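Local coordinates for protein polysaccharide Lyase Family 6 (Bacteroides cellulosilyticus, PDB 6QPS) that probably cleaves mannuronic acid-rich alginate as a calcium-binding lyase of polysaccharide lyase family 6, at residues K83-G88 against D103-K108; R134-E139 against P450-A455; R294-G299 against L316-V321; K366-V371 against P395-L400. All coordinates share one frame; numbering follows the deposited sequence.

Contact 1 of 4, residues K83-G88 against D103-K108; sequences KAVISG and DLLFYK
Ala84 to Ser87 run parallel to Leu105 to Tyr107, in register at Val85 with Leu105 and Ile86 with Phe106, and the axes of the two short strands approach to 4.7 Å. They are stacked strands on successive coils of the parallel beta-helix that family 6 lyases share with chondroitinase B. The ladder alternates between the chains: Leu105 N donates to Ala84 O, Ile86 N to Leu105 O at 2.8 Å, and Tyr107 N to Ile86 O at 3.0 Å. Past the strands, where both chains turn a corner, Gly88 N donates to Lys108 O at 2.9 Å. The backbone of Gly88 would press any CB against the preceding carbonyl oxygen.

Residues paired across the ladder send their side chains the same way. On the buried side Ile86 lies alongside Phe106, its CD1 reaching the ring obliquely at CE2, 3.7 Å away; Trp76 of strand 74-78 and Leu59 of strand 54-67 also pack on Ile86. On the other side Val85 touches two neighbours with separate branches. Its CG2 meets Leu105 CD2 at 3.9 Å, while CG1, anti to the backbone N (chi1 -175°), turns to Tyr107 CB. Val136 of the next coil continues this row beyond Leu105.

Ser87 adds a side-chain bond where the ladder ends. With its hydroxyl beside its own backbone N (chi1 -55°), OG donates to Tyr107 O at 2.7 Å, nearly in line with that carbonyl.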
loop_
_atom_site.group_PDB
_atom_site.type_symbol
_atom_site.label_atom_id
_atom_site.label_comp_id
_atom_site.label_asym_id
_atom_site.label_seq_id
_atom_site.Cartn_x
_atom_site.Cartn_y
_atom_site.Cartn_z
ATOM N N LYS A 83 -1.373 -26.168 5.922
ATOM C CA LYS A 83 -2.254 -27.313 5.722
ATOM C C LYS A 83 -3.597 -27.174 6.429
ATOM O O LYS A 83 -4.433 -28.077 6.319
ATOM C CB LYS A 83 -1.561 -28.625 6.127
ATOM C CG LYS A 83 -0.147 -28.779 5.572
ATOM C CD LYS A 83 -0.142 -28.896 4.044
ATOM C CE LYS A 83 1.160 -29.520 3.537
ATOM N NZ LYS A 83 1.218 -29.580 2.047
ATOM N N ALA A 84 -3.812 -26.087 7.165
ATOM C CA ALA A 84 -5.133 -25.721 7.673
ATOM C C ALA A 84 -5.723 -24.639 6.770
ATOM O O ALA A 84 -5.245 -23.496 6.764
ATOM C CB ALA A 84 -5.069 -25.235 9.118
ATOM N N VAL A 85 -6.779 -24.997 6.039
ATOM C CA VAL A 85 -7.372 -24.160 4.995
ATOM C C VAL A 85 -8.728 -23.695 5.496
ATOM O O VAL A 85 -9.520 -24.510 5.988
ATOM C CB VAL A 85 -7.549 -24.963 3.691
ATOM C CG1 VAL A 85 -8.058 -24.077 2.564
ATOM C CG2 VAL A 85 -6.245 -25.658 3.297
ATOM N N ILE A 86 -8.997 -22.395 5.377
ATOM C CA ILE A 86 -10.265 -21.801 5.792
ATOM C C ILE A 86 -10.992 -21.317 4.544
ATOM O O ILE A 86 -10.439 -20.533 3.762
ATOM C CB ILE A 86 -10.029 -20.658 6.792
ATOM C CG1 ILE A 86 -9.410 -21.227 8.076
ATOM C CG2 ILE A 86 -11.315 -19.932 7.077
ATOM C CD1 ILE A 86 -8.968 -20.160 9.069
ATOM N N SER A 87 -12.240 -21.763 4.373
ATOM C CA SER A 87 -13.000 -21.531 3.150
ATOM C C SER A 87 -14.458 -21.235 3.487
ATOM O O SER A 87 -14.940 -21.544 4.579
ATOM C CB SER A 87 -12.899 -22.754 2.216
ATOM O OG SER A 87 -11.537 -23.076 1.960
ATOM N N GLY A 88 -15.172 -20.656 2.522
ATOM C CA GLY A 88 -16.586 -20.382 2.718
ATOM C C GLY A 88 -16.839 -19.064 3.440
ATOM O O GLY A 88 -15.957 -18.219 3.591
ATOM N N ASP A 103 0.360 -18.824 9.972
ATOM C CA ASP A 103 0.453 -20.010 9.121
ATOM C C ASP A 103 -0.906 -20.528 8.640
ATOM O O ASP A 103 -1.037 -21.716 8.332
ATOM C CB ASP A 103 1.238 -21.127 9.811
ATOM C CG ASP A 103 2.725 -20.802 9.950
ATOM O OD1 ASP A 103 3.288 -20.136 9.054
ATOM O OD2 ASP A 103 3.343 -21.235 10.950
ATOM N N LEU A 104 -1.910 -19.662 8.540
ATOM C CA LEU A 104 -3.242 -20.035 8.077
ATOM C C LEU A 104 -3.396 -19.729 6.592
ATOM O O LEU A 104 -2.877 -18.724 6.102
ATOM C CB LEU A 104 -4.311 -19.267 8.859
ATOM C CG LEU A 104 -4.373 -19.569 10.362
ATOM C CD1 LEU A 104 -5.373 -18.643 11.037
ATOM C CD2 LEU A 104 -4.711 -21.024 10.666
ATOM N N LEU A 105 -4.155 -20.570 5.894
ATOM C CA LEU A 105 -4.442 -20.380 4.479
ATOM C C LEU A 105 -5.923 -20.093 4.297
ATOM O O LEU A 105 -6.746 -21.012 4.399
ATOM C CB LEU A 105 -4.044 -21.622 3.696
ATOM C CG LEU A 105 -4.471 -21.719 2.233
ATOM C CD1 LEU A 105 -4.062 -20.566 1.391
ATOM C CD2 LEU A 105 -3.881 -22.993 1.601
ATOM N N PHE A 106 -6.248 -18.837 3.988
ATOM C CA PHE A 106 -7.605 -18.430 3.642
ATOM C C PHE A 106 -7.723 -18.578 2.126
ATOM O O PHE A 106 -7.075 -17.846 1.374
ATOM C CB PHE A 106 -7.911 -17.004 4.096
ATOM C CG PHE A 106 -7.810 -16.789 5.599
ATOM C CD1 PHE A 106 -6.614 -16.449 6.193
ATOM C CD2 PHE A 106 -8.922 -16.925 6.409
ATOM C CE1 PHE A 106 -6.527 -16.253 7.568
ATOM C CE2 PHE A 106 -8.831 -16.733 7.789
ATOM C CZ PHE A 106 -7.637 -16.404 8.361
ATOM N N TYR A 107 -8.529 -19.539 1.679
ATOM C CA TYR A 107 -8.647 -19.891 0.265
ATOM C C TYR A 107 -10.122 -20.060 -0.052
ATOM O O TYR A 107 -10.790 -20.918 0.534
ATOM C CB TYR A 107 -7.871 -21.163 -0.086
ATOM C CG TYR A 107 -7.992 -21.498 -1.566
ATOM C CD1 TYR A 107 -7.374 -20.702 -2.532
ATOM C CD2 TYR A 107 -8.751 -22.570 -2.004
ATOM C CE1 TYR A 107 -7.498 -20.973 -3.871
ATOM C CE2 TYR A 107 -8.884 -22.838 -3.348
ATOM C CZ TYR A 107 -8.253 -22.042 -4.275
ATOM O OH TYR A 107 -8.399 -22.317 -5.614
ATOM N N LYS A 108 -10.634 -19.251 -0.975
ATOM C CA LYS A 108 -12.047 -19.299 -1.344
ATOM C C LYS A 108 -12.938 -19.197 -0.103
ATOM O O LYS A 108 -13.939 -19.892 0.044
ATOM C CB LYS A 108 -12.367 -20.517 -2.220
ATOM C CG LYS A 108 -11.740 -20.364 -3.608
ATOM C CD LYS A 108 -12.078 -21.487 -4.594
ATOM C CE LYS A 108 -11.521 -21.108 -5.983
ATOM N NZ LYS A 108 -11.742 -22.110 -7.080
#

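Contact 2 of 4, residues R134-E139 against P450-A455; sequences RCVIDE and PTWHKA
Val136, on strand 131-138 of the beta-helix, is packed under the turn Pro450 to His453, a type I beta turn that leads into the C-terminal helix 454-465. His453 occupies the N-cap position of that helix, so the contact seats the helix start against the outside of a coil formed some 310 residues earlier.

Apolar contacts converge on one methyl group. Val136 CG2 lies 3.7 Å from Pro450 CG and 3.4 Å from Trp452 CH2, which it approaches obliquely. The same methyl sits over one face of the His453 imidazole in a CH-pi contact, 3.8 Å from the ring centroid and 19° off the normal. The opposite face of that ring has Ala455 N above it near the rim. With CG anti to its backbone N (chi1 -167°), His453 lies across the valine at about a right angle.

Polar contacts are fewer: one weak direct bond and one water bridge. Arg134 O stands at the edge of the Trp452 indole, near its plane, and accepts a weak bond from NE1 (3.3 Å, bent to 130°). NE1 is also weakly bonded to Asp103 OD1, the carboxylate oxygen that forms a salt bridge with Arg134 NE. At the helix side one water joins strand and imidazole: it donates to Asp138 OD2 at 2.8 Å and lies 2.7 Å from His453 NE2.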
loop_
_atom_site.group_PDB
_atom_site.type_symbol
_atom_site.label_atom_id
_atom_site.label_comp_id
_atom_site.label_asym_id
_atom_site.label_seq_id
_atom_site.Cartn_x
_atom_site.Cartn_y
_atom_site.Cartn_z
ATOM N N ARG A 134 2.674 -14.729 8.246
ATOM C CA ARG A 134 2.831 -15.964 7.475
ATOM C C ARG A 134 1.484 -16.584 7.119
ATOM O O ARG A 134 1.348 -17.809 7.069
ATOM C CB ARG A 134 3.708 -16.991 8.194
ATOM C CG ARG A 134 5.029 -16.440 8.683
ATOM C CD ARG A 134 5.935 -17.534 9.234
ATOM N NE ARG A 134 5.291 -18.366 10.252
ATOM C CZ ARG A 134 5.355 -18.159 11.560
ATOM N NH1 ARG A 134 6.020 -17.125 12.049
ATOM N NH2 ARG A 134 4.740 -18.993 12.388
ATOM N N CYS A 135 0.505 -15.739 6.810
ATOM C CA CYS A 135 -0.808 -16.182 6.354
ATOM C C CYS A 135 -0.976 -15.868 4.873
ATOM O O CYS A 135 -0.305 -14.997 4.313
ATOM C CB CYS A 135 -1.925 -15.506 7.155
ATOM S SG CYS A 135 -2.005 -16.060 8.872
ATOM N N VAL A 136 -1.882 -16.604 4.232
ATOM C CA VAL A 136 -2.249 -16.379 2.845
ATOM C C VAL A 136 -3.732 -16.035 2.769
ATOM O O VAL A 136 -4.562 -16.650 3.451
ATOM C CB VAL A 136 -1.952 -17.642 2.009
ATOM C CG1 VAL A 136 -2.585 -17.539 0.619
ATOM C CG2 VAL A 136 -0.458 -17.919 1.876
ATOM N N ILE A 137 -4.059 -15.065 1.916
ATOM C CA ILE A 137 -5.428 -14.840 1.456
ATOM C C ILE A 137 -5.389 -14.893 -0.068
ATOM O O ILE A 137 -4.773 -14.033 -0.722
ATOM C CB ILE A 137 -5.993 -13.498 1.937
ATOM C CG1 ILE A 137 -5.918 -13.363 3.459
ATOM C CG2 ILE A 137 -7.456 -13.352 1.467
ATOM C CD1 ILE A 137 -6.499 -12.042 4.027
ATOM N N ASP A 138 -6.033 -15.911 -0.648
ATOM C CA ASP A 138 -6.002 -16.147 -2.091
ATOM C C ASP A 138 -7.406 -16.505 -2.563
ATOM O O ASP A 138 -8.072 -17.342 -1.943
ATOM C CB ASP A 138 -5.027 -17.293 -2.433
ATOM C CG ASP A 138 -4.845 -17.499 -3.939
ATOM O OD1 ASP A 138 -5.012 -16.558 -4.723
ATOM O OD2 ASP A 138 -4.548 -18.636 -4.366
ATOM N N GLU A 139 -7.866 -15.840 -3.631
ATOM C CA GLU A 139 -9.141 -16.187 -4.283
ATOM C C GLU A 139 -10.332 -16.082 -3.325
ATOM O O GLU A 139 -11.299 -16.838 -3.441
ATOM C CB GLU A 139 -9.103 -17.584 -4.919
ATOM C CG GLU A 139 -8.029 -17.792 -5.969
ATOM C CD GLU A 139 -8.355 -17.165 -7.314
ATOM O OE1 GLU A 139 -9.431 -16.543 -7.461
ATOM O OE2 GLU A 139 -7.521 -17.300 -8.247
ATOM N N PRO A 450 5.092 -15.769 2.965
ATOM C CA PRO A 450 5.177 -17.081 3.636
ATOM C C PRO A 450 5.869 -18.135 2.780
ATOM O O PRO A 450 5.391 -18.457 1.688
ATOM C CB PRO A 450 3.708 -17.447 3.882
ATOM C CG PRO A 450 2.959 -16.713 2.755
ATOM C CD PRO A 450 3.788 -15.529 2.314
ATOM N N THR A 451 6.959 -18.711 3.310
ATOM C CA THR A 451 7.812 -19.631 2.562
ATOM C C THR A 451 7.113 -20.930 2.174
ATOM O O THR A 451 7.569 -21.622 1.245
ATOM C CB THR A 451 9.033 -19.999 3.428
ATOM O OG1 THR A 451 8.595 -20.650 4.630
ATOM C CG2 THR A 451 9.838 -18.766 3.805
ATOM N N TRP A 452 6.020 -21.285 2.844
ATOM C CA TRP A 452 5.355 -22.551 2.595
ATOM C C TRP A 452 4.368 -22.502 1.439
ATOM O O TRP A 452 3.859 -23.558 1.041
ATOM C CB TRP A 452 4.631 -23.006 3.855
ATOM C CG TRP A 452 3.707 -21.990 4.526
ATOM C CD1 TRP A 452 3.980 -21.245 5.645
ATOM C CD2 TRP A 452 2.358 -21.661 4.149
ATOM N NE1 TRP A 452 2.892 -20.471 5.970
ATOM C CE2 TRP A 452 1.882 -20.718 5.076
ATOM C CE3 TRP A 452 1.506 -22.077 3.124
ATOM C CZ2 TRP A 452 0.595 -20.194 5.012
ATOM C CZ3 TRP A 452 0.238 -21.549 3.053
ATOM C CH2 TRP A 452 -0.214 -20.626 3.996
ATOM N N HIS A 453 4.091 -21.323 0.892
ATOM C CA HIS A 453 3.094 -21.172 -0.162
ATOM C C HIS A 453 3.802 -21.218 -1.515
ATOM O O HIS A 453 4.594 -20.321 -1.840
ATOM C CB HIS A 453 2.327 -19.855 0.012
ATOM C CG HIS A 453 1.090 -19.764 -0.833
ATOM N ND1 HIS A 453 0.096 -20.715 -0.794
ATOM C CD2 HIS A 453 0.677 -18.823 -1.719
ATOM C CE1 HIS A 453 -0.873 -20.373 -1.627
ATOM N NE2 HIS A 453 -0.544 -19.232 -2.200
ATOM N N LYS A 454 3.481 -22.227 -2.327
ATOM C CA LYS A 454 4.221 -22.399 -3.573
ATOM C C LYS A 454 4.068 -21.186 -4.495
ATOM O O LYS A 454 5.024 -20.791 -5.170
ATOM C CB LYS A 454 3.808 -23.692 -4.275
ATOM C CG LYS A 454 4.613 -23.981 -5.525
ATOM C CD LYS A 454 4.193 -25.287 -6.202
ATOM C CE LYS A 454 2.701 -25.355 -6.405
ATOM N NZ LYS A 454 2.297 -25.196 -7.863
ATOM N N ALA A 455 2.885 -20.581 -4.550
ATOM C CA ALA A 455 2.710 -19.444 -5.446
ATOM C C ALA A 455 3.560 -18.250 -5.017
ATOM O O ALA A 455 3.966 -17.447 -5.861
ATOM C CB ALA A 455 1.239 -19.043 -5.541
HETATM O O HOH W 1 -1.804 -18.755 -4.563
#

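Contact 3 of 4, residues R294-G299 against L316-V321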
loop_
_atom_site.group_PDB
_atom_site.type_symbol
_atom_site.label_atom_id
_atom_site.label_comp_id
_atom_site.label_asym_id
_atom_site.label_seq_id
_atom_site.Cartn_x
_atom_site.Cartn_y
_atom_site.Cartn_z
ATOM N N ARG A 294 2.512 10.022 -7.218
ATOM C CA ARG A 294 1.591 11.129 -7.468
ATOM C C ARG A 294 1.471 11.987 -6.216
ATOM O O ARG A 294 1.137 11.471 -5.137
ATOM C CB ARG A 294 0.216 10.609 -7.895
ATOM C CG ARG A 294 -0.817 11.656 -8.256
ATOM C CD ARG A 294 -1.708 11.199 -9.409
ATOM N NE ARG A 294 -2.484 9.992 -9.158
ATOM C CZ ARG A 294 -3.767 9.981 -8.784
ATOM N NH1 ARG A 294 -4.413 11.116 -8.585
ATOM N NH2 ARG A 294 -4.411 8.827 -8.621
ATOM N N ILE A 295 1.722 13.291 -6.365
ATOM C CA ILE A 295 1.781 14.250 -5.260
ATOM C C ILE A 295 0.618 15.246 -5.344
ATOM O O ILE A 295 0.495 15.990 -6.330
ATOM C CB ILE A 295 3.127 14.990 -5.256
ATOM C CG1 ILE A 295 4.285 14.018 -5.075
ATOM C CG2 ILE A 295 3.111 16.086 -4.187
ATOM C CD1 ILE A 295 4.277 13.270 -3.755
ATOM N N ILE A 296 -0.229 15.220 -4.301
ATOM C CA ILE A 296 -1.274 16.181 -3.954
ATOM C C ILE A 296 -1.000 16.492 -2.473
ATOM O O ILE A 296 -0.287 15.748 -1.792
ATOM C CB ILE A 296 -2.682 15.551 -4.172
ATOM C CG1 ILE A 296 -2.820 15.072 -5.626
ATOM C CG2 ILE A 296 -3.845 16.484 -3.815
ATOM C CD1 ILE A 296 -3.778 13.921 -5.777
ATOM N N ASN A 297 -1.514 17.627 -1.972
ATOM C CA ASN A 297 -1.378 17.997 -0.553
ATOM C C ASN A 297 0.044 18.409 -0.156
ATOM O O ASN A 297 0.906 18.599 -1.013
ATOM C CB ASN A 297 -1.896 16.884 0.368
ATOM C CG ASN A 297 -3.145 16.217 -0.163
ATOM O OD1 ASN A 297 -4.214 16.760 -0.064
ATOM N ND2 ASN A 297 -2.996 15.044 -0.766
ATOM N N GLN A 298 0.288 18.630 1.138
ATOM C CA GLN A 298 1.495 19.344 1.527
ATOM C C GLN A 298 2.424 18.554 2.433
ATOM O O GLN A 298 2.033 17.602 3.105
ATOM C CB GLN A 298 1.166 20.706 2.154
ATOM C CG GLN A 298 0.368 20.676 3.421
ATOM C CD GLN A 298 0.120 22.085 4.010
ATOM O OE1 GLN A 298 0.634 22.402 5.060
ATOM N NE2 GLN A 298 -0.681 22.892 3.338
ATOM N N GLY A 299 3.668 19.022 2.474
ATOM C CA GLY A 299 4.568 18.671 3.544
ATOM C C GLY A 299 5.364 17.403 3.384
ATOM O O GLY A 299 6.137 17.068 4.294
ATOM N N LEU A 316 4.057 12.887 -10.763
ATOM C CA LEU A 316 3.009 13.845 -11.088
ATOM C C LEU A 316 2.813 14.772 -9.896
ATOM O O LEU A 316 2.617 14.293 -8.772
ATOM C CB LEU A 316 1.711 13.122 -11.448
ATOM C CG LEU A 316 0.601 13.967 -12.085
ATOM C CD1 LEU A 316 -0.300 13.097 -12.971
ATOM C CD2 LEU A 316 -0.220 14.699 -11.032
ATOM N N VAL A 317 2.890 16.084 -10.139
ATOM C CA VAL A 317 2.637 17.104 -9.116
ATOM C C VAL A 317 1.421 17.915 -9.574
ATOM O O VAL A 317 1.479 18.626 -10.581
ATOM C CB VAL A 317 3.856 17.998 -8.854
ATOM C CG1 VAL A 317 3.532 19.021 -7.746
ATOM C CG2 VAL A 317 5.071 17.158 -8.458
ATOM N N ARG A 318 0.318 17.806 -8.838
ATOM C CA ARG A 318 -0.978 18.288 -9.293
ATOM C C ARG A 318 -1.287 19.684 -8.758
ATOM O O ARG A 318 -0.854 20.060 -7.662
ATOM C CB ARG A 318 -2.065 17.337 -8.798
ATOM C CG ARG A 318 -3.377 17.399 -9.592
ATOM C CD ARG A 318 -4.536 16.737 -8.850
ATOM N NE ARG A 318 -5.783 16.662 -9.637
ATOM C CZ ARG A 318 -6.673 17.638 -9.754
ATOM N NH1 ARG A 318 -6.484 18.805 -9.150
ATOM N NH2 ARG A 318 -7.758 17.451 -10.493
ATOM N N VAL A 319 -2.076 20.444 -9.521
ATOM C CA VAL A 319 -2.715 21.633 -8.957
ATOM C C VAL A 319 -3.757 21.199 -7.935
ATOM O O VAL A 319 -4.226 20.055 -7.934
ATOM C CB VAL A 319 -3.357 22.525 -10.034
ATOM C CG1 VAL A 319 -2.329 23.010 -11.032
ATOM C CG2 VAL A 319 -4.523 21.804 -10.741
ATOM N N GLY A 320 -4.130 22.127 -7.056
ATOM C CA GLY A 320 -5.222 21.888 -6.134
ATOM C C GLY A 320 -6.435 22.740 -6.423
ATOM O O GLY A 320 -6.346 23.733 -7.148
ATOM N N VAL A 321 -7.570 22.343 -5.858
ATOM C CA VAL A 321 -8.797 23.113 -5.914
ATOM C C VAL A 321 -8.939 23.986 -4.684
ATOM O O VAL A 321 -9.442 25.110 -4.785
ATOM C CB VAL A 321 -10.011 22.168 -6.079
ATOM C CG1 VAL A 321 -11.317 22.942 -6.074
ATOM C CG2 VAL A 321 -9.876 21.319 -7.355
#
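The guanidinium of Arg318, at the end of a chain that touches Ile296, has Val319 O close to its plane and Tyr339 as its cation-pi partner. NH1 donates to Val319 O at 2.9 Å, itself standing 45° out of the carbonyl plane, and also bonds Arg363 O. A leucine in its place would probably leave the carbonyls of Val319 and Arg363 without this donor and Tyr339 without its cation. Nearer the backbone the arginine runs extended alongside Ile296, whose CG1 is 4.0 Å from both CB and CD of Arg318.

The second guanidinium, of Arg294, is turned so that its NH1 is 5.8 Å from Arg318 NE. Its side chain comes within about 4 Å of that of Glu244, a calcium ligand. Both arginines stem from parallel strands on successive coils of the beta-helix, 291-295 and 313-318. Ile295 N donates to Leu316 O at 2.8 Å and Arg318 N to Ile295 O at 3.1 Å; the spacing of CA atoms then widens to 5.7 Å at Ile296 and Arg318. Leu316 lies beside Arg294, its CD2 4.1 Å from the arginine CD.

Contact 4 of 4, residues K366-V371 against P395-L400; sequences KMPRNV and PGFLFL
Val371 and Phe397 lie side by side and point the same way, the valine over one face of the phenyl ring. Val371 CB stands 4.1 Å from the ring centroid, 18° off its normal, and CG1, anti to the backbone N (chi1 -178°), comes down to 3.5 Å from CE2 at the rim. Pro368 comes in obliquely from the same side of the ring plane, displaced outward past CE1, its CB 4.0 Å from Phe397 CE1. An alanine at Phe397 would probably open a gap beside Val371 and Pro368, leaving both without their aromatic neighbour.

The backbones fix this pairing. Gly396 O accepts from Val371 N at 3.0 Å, and Val371 O from Leu398 N at the same length, so a parallel bridge starts just as the chain leaves the corner at Asn370. Gly396 itself is pressed against the first segment: its CA points a hydrogen almost straight (170°) at Pro368 O, 3.5 Å away, and a CB would collide with that oxygen.

Here strands 371-379 and 397-405, on successive coils of the beta-helix, begin to pair. Leu359 of strand 357-361 also packs on Phe397, while Glu392 and Val393 of the short helix 390-393 touch Met367.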
loop_
_atom_site.group_PDB
_atom_site.type_symbol
_atom_site.label_atom_id
_atom_site.label_comp_id
_atom_site.label_asym_id
_atom_site.label_seq_id
_atom_site.Cartn_x
_atom_site.Cartn_y
_atom_site.Cartn_z
ATOM N N LYS A 366 -5.106 26.382 -7.487
ATOM C CA LYS A 366 -4.082 26.456 -6.442
ATOM C C LYS A 366 -2.817 25.820 -7.000
ATOM O O LYS A 366 -2.668 24.597 -6.992
ATOM C CB LYS A 366 -4.545 25.781 -5.151
ATOM C CG LYS A 366 -5.967 26.196 -4.695
ATOM C CD LYS A 366 -6.152 27.691 -4.523
ATOM C CE LYS A 366 -7.579 27.997 -4.054
ATOM N NZ LYS A 366 -7.754 29.431 -3.702
ATOM N N MET A 367 -1.914 26.655 -7.528
ATOM C CA MET A 367 -0.678 26.153 -8.112
ATOM C C MET A 367 0.258 25.574 -7.045
ATOM O O MET A 367 0.232 25.993 -5.881
ATOM C CB MET A 367 0.055 27.300 -8.820
ATOM C CG MET A 367 -0.744 28.022 -9.896
ATOM S SD MET A 367 -1.222 26.964 -11.279
ATOM C CE MET A 367 -2.985 26.844 -10.986
ATOM N N PRO A 368 1.118 24.627 -7.413
ATOM C CA PRO A 368 2.119 24.149 -6.451
ATOM C C PRO A 368 3.045 25.276 -6.015
ATOM O O PRO A 368 3.427 26.136 -6.809
ATOM C CB PRO A 368 2.894 23.066 -7.213
ATOM C CG PRO A 368 2.056 22.742 -8.421
ATOM C CD PRO A 368 1.215 23.943 -8.712
ATOM N N ARG A 369 3.423 25.248 -4.738
ATOM C CA ARG A 369 4.269 26.266 -4.130
ATOM C C ARG A 369 5.334 25.579 -3.290
ATOM O O ARG A 369 5.044 24.603 -2.601
ATOM C CB ARG A 369 3.446 27.200 -3.203
ATOM C CG ARG A 369 2.378 28.009 -3.907
ATOM C CD ARG A 369 1.903 29.146 -3.023
ATOM N NE ARG A 369 1.338 28.692 -1.752
ATOM C CZ ARG A 369 0.405 29.361 -1.079
ATOM N NH1 ARG A 369 -0.063 30.504 -1.563
ATOM N NH2 ARG A 369 -0.061 28.900 0.073
ATOM N N ASN A 370 6.554 26.101 -3.320
ATOM C CA ASN A 370 7.625 25.590 -2.457
ATOM C C ASN A 370 7.825 24.089 -2.618
ATOM O O ASN A 370 7.918 23.320 -1.644
ATOM C CB ASN A 370 7.379 25.990 -1.009
ATOM C CG ASN A 370 7.577 27.442 -0.817
ATOM O OD1 ASN A 370 8.645 27.957 -1.171
ATOM N ND2 ASN A 370 6.562 28.138 -0.331
ATOM N N VAL A 371 7.918 23.659 -3.872
ATOM C CA VAL A 371 8.359 22.313 -4.215
ATOM C C VAL A 371 9.824 22.394 -4.614
ATOM O O VAL A 371 10.193 23.174 -5.500
ATOM C CB VAL A 371 7.531 21.729 -5.364
ATOM C CG1 VAL A 371 7.976 20.306 -5.692
ATOM C CG2 VAL A 371 6.063 21.742 -5.011
ATOM N N PRO A 395 7.311 29.297 -10.993
ATOM C CA PRO A 395 7.730 30.066 -9.806
ATOM C C PRO A 395 7.594 29.295 -8.495
ATOM O O PRO A 395 8.208 29.690 -7.491
ATOM C CB PRO A 395 6.820 31.303 -9.838
ATOM C CG PRO A 395 6.440 31.451 -11.315
ATOM C CD PRO A 395 6.322 30.028 -11.817
ATOM N N GLY A 396 6.786 28.246 -8.456
ATOM C CA GLY A 396 6.617 27.446 -7.259
ATOM C C GLY A 396 7.623 26.330 -7.093
ATOM O O GLY A 396 7.580 25.626 -6.071
ATOM N N PHE A 397 8.555 26.168 -8.030
ATOM C CA PHE A 397 9.555 25.113 -8.008
ATOM C C PHE A 397 10.955 25.707 -7.896
ATOM O O PHE A 397 11.258 26.745 -8.487
ATOM C CB PHE A 397 9.502 24.275 -9.319
ATOM C CG PHE A 397 8.417 23.242 -9.353
ATOM C CD1 PHE A 397 7.105 23.591 -9.611
ATOM C CD2 PHE A 397 8.709 21.912 -9.151
ATOM C CE1 PHE A 397 6.104 22.636 -9.626
ATOM C CE2 PHE A 397 7.708 20.955 -9.155
ATOM C CZ PHE A 397 6.422 21.302 -9.388
ATOM N N LEU A 398 11.812 25.039 -7.156
ATOM C CA LEU A 398 13.252 25.274 -7.188
ATOM C C LEU A 398 13.862 24.022 -7.807
ATOM O O LEU A 398 13.783 22.942 -7.210
ATOM C CB LEU A 398 13.787 25.517 -5.777
ATOM C CG LEU A 398 15.316 25.520 -5.600
ATOM C CD1 LEU A 398 15.956 26.607 -6.460
ATOM C CD2 LEU A 398 15.702 25.709 -4.135
ATOM N N PHE A 399 14.410 24.149 -9.015
ATOM C CA PHE A 399 15.107 23.051 -9.686
ATOM C C PHE A 399 16.594 23.257 -9.442
ATOM O O PHE A 399 17.154 24.273 -9.874
ATOM C CB PHE A 399 14.845 23.047 -11.192
ATOM C CG PHE A 399 13.412 22.886 -11.582
ATOM C CD1 PHE A 399 12.846 21.627 -11.730
ATOM C CD2 PHE A 399 12.638 23.988 -11.838
ATOM C CE1 PHE A 399 11.512 21.482 -12.106
ATOM C CE2 PHE A 399 11.311 23.850 -12.244
ATOM C CZ PHE A 399 10.752 22.595 -12.350
ATOM N N LEU A 400 17.241 22.302 -8.771
ATOM C CA LEU A 400 18.621 22.475 -8.340
ATOM C C LEU A 400 19.449 21.209 -8.525
ATOM O O LEU A 400 19.146 20.167 -7.944
ATOM C CB LEU A 400 18.633 22.900 -6.879
ATOM C CG LEU A 400 19.990 23.206 -6.301
ATOM C CD1 LEU A 400 20.658 24.359 -7.029
ATOM C CD2 LEU A 400 19.843 23.526 -4.826
#

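In the fold
Contacts 1, 3 and 4 all pair parallel strands of successive beta-helix coils; contact 2 differs in bringing the C-terminal helix onto the coil wall. Contact 3 is buried, near the calcium site and rich in arginine, whereas the other three are partly buried and lie away from it. Contact 1 has the longest ladder, while contact 4 depends on one bridge and an aromatic ring. Contacts 1 and 2 adjoin through neighbouring strands 99-111 and 131-138. Contacts 3 and 4, with centres about 11 Å apart, meet through Gly320 and Lys366, on the opposite side of the chain's centre from contacts 1 and 2.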